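Local coordinates for DUF3845 domain-containing protein (PDB 3GF6) that is of unknown function but is a bacterial lipoprotein with an all-beta fold, in a family placed in a clan with C1q and TNF domains, at residues T164-F168 and R169-T173. Sequence-based numbering, arbitrary orientation. Where two conformers were deposited one is given.
Sequences TFDSF and RRTCT
Thr164 and Thr173 form an antiparallel hydrogen-bonded pair, Thr164 N to Thr173 O 2.9 Å and nearly straight at 166°, and between them the chain reverses through a type I turn from Asp166 to Arg169, closed by Arg169 N donating to Asp166 O. Arg169, the last residue of the turn, has positive phi, in the left-handed region. The Asp166 carboxylate reaches across the loop: with chi1 at 71°, CG sits between backbone N and carbonyl carbon, and Asp166 OD1 accepts Thr171 N at 3.0 Å from above the carboxylate plane, plus a weak, bent bond from Arg170 N. One oxygen thus gathers two successive N-H groups, tying the turn's end to the returning strand. The Phe165 ring is sandwiched: over one face the Arg169 guanidinium stacks, Arg169 CZ 4.1 Å from the Phe165 centroid, a cation-pi contact; over the opposite face Cys172 SG lies 4.2 Å from that centroid. A second cation-pi stack is almost exactly parallel, planes 3° apart, with Arg170 CZ 3.9 Å from the Phe168 ring centroid. On the threonine face, one water bridges Thr164 O, Thr171 OG1 and Thr173 OG1. This surface hairpin joins strands 163-165 and 171-183; Cys172 pairs through its backbone with Leu122 of strand 112-123, while Phe165 packs on Ile131 and Val134 of strand 129-139, where Arg169 NE bonds Ile131 O.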
# COMPACT_ATOMS: atom_id res chain seq x y z
N THR A 164 14.49 -5.13 0.62
CA THR A 164 15.61 -5.81 1.25
C THR A 164 15.43 -5.82 2.75
O THR A 164 15.17 -4.78 3.35
CB THR A 164 16.92 -5.05 0.96
OG1 THR A 164 17.12 -4.92 -0.46
CG2 THR A 164 18.08 -5.77 1.58
N PHE A 165 15.58 -6.99 3.36
CA PHE A 165 15.44 -7.10 4.81
C PHE A 165 16.78 -7.12 5.47
O PHE A 165 17.75 -7.56 4.86
CB PHE A 165 14.75 -8.41 5.17
CG PHE A 165 13.33 -8.49 4.74
CD1 PHE A 165 13.00 -9.05 3.51
CD2 PHE A 165 12.33 -8.09 5.59
CE1 PHE A 165 11.68 -9.18 3.13
CE2 PHE A 165 11.01 -8.21 5.22
CZ PHE A 165 10.68 -8.75 3.99
N ASP A 166 16.85 -6.65 6.72
CA ASP A 166 18.03 -6.85 7.53
C ASP A 166 18.04 -8.31 8.03
O ASP A 166 17.11 -9.07 7.74
CB ASP A 166 18.08 -5.86 8.69
CG ASP A 166 17.02 -6.15 9.76
OD1 ASP A 166 15.95 -6.63 9.40
OD2 ASP A 166 17.30 -5.94 10.96
N SER A 167 19.11 -8.68 8.74
CA SER A 167 19.29 -10.07 9.16
C SER A 167 18.15 -10.61 10.01
O SER A 167 17.83 -11.79 9.90
CB SER A 167 20.65 -10.29 9.86
OG SER A 167 20.68 -9.76 11.17
N PHE A 168 17.53 -9.77 10.84
CA PHE A 168 16.47 -10.22 11.71
C PHE A 168 15.06 -9.94 11.17
O PHE A 168 14.08 -10.22 11.82
CB PHE A 168 16.61 -9.58 13.10
CG PHE A 168 17.88 -9.94 13.82
CD1 PHE A 168 17.91 -11.04 14.63
CD2 PHE A 168 19.02 -9.16 13.69
CE1 PHE A 168 19.08 -11.40 15.30
CE2 PHE A 168 20.18 -9.50 14.35
CZ PHE A 168 20.21 -10.64 15.16
N ARG A 169 14.94 -9.46 9.95
CA ARG A 169 13.63 -9.02 9.43
C ARG A 169 12.92 -8.04 10.38
O ARG A 169 11.69 -8.05 10.54
CB ARG A 169 12.73 -10.24 9.12
CG ARG A 169 13.26 -11.03 7.93
CD ARG A 169 12.42 -12.27 7.71
NE ARG A 169 11.04 -11.93 7.35
CZ ARG A 169 10.49 -12.03 6.13
NH1 ARG A 169 11.19 -12.43 5.06
NH2 ARG A 169 9.20 -11.73 5.99
N ARG A 170 13.72 -7.15 10.96
CA ARG A 170 13.19 -5.98 11.68
C ARG A 170 12.92 -4.81 10.75
O ARG A 170 12.19 -3.90 11.13
CB ARG A 170 14.15 -5.54 12.78
CG ARG A 170 14.21 -6.51 13.98
CD ARG A 170 15.47 -6.31 14.78
NE ARG A 170 15.71 -7.43 15.69
CZ ARG A 170 16.85 -7.65 16.34
NH1 ARG A 170 17.89 -6.83 16.18
NH2 ARG A 170 16.98 -8.71 17.13
N THR A 171 13.57 -4.80 9.58
CA THR A 171 13.42 -3.72 8.61
C THR A 171 13.23 -4.25 7.21
O THR A 171 13.69 -5.35 6.87
CB THR A 171 14.63 -2.74 8.61
OG1 THR A 171 15.81 -3.40 8.13
CG2 THR A 171 14.90 -2.21 9.99
N CYS A 172 12.51 -3.48 6.41
CA CYS A 172 12.36 -3.75 5.00
C CYS A 172 12.49 -2.42 4.28
O CYS A 172 11.66 -1.51 4.49
CB CYS A 172 11.01 -4.40 4.70
SG CYS A 172 10.81 -4.85 2.94
N THR A 173 13.52 -2.33 3.41
CA THR A 173 13.87 -1.11 2.67
C THR A 173 13.50 -1.34 1.23
O THR A 173 13.96 -2.32 0.63
CB THR A 173 15.38 -0.83 2.82
OG1 THR A 173 15.71 -0.80 4.21
CG2 THR A 173 15.81 0.47 2.15
O HOH W 1 16.19 -3.18 5.39
O HOH W 2 15.79 -2.08 -1.62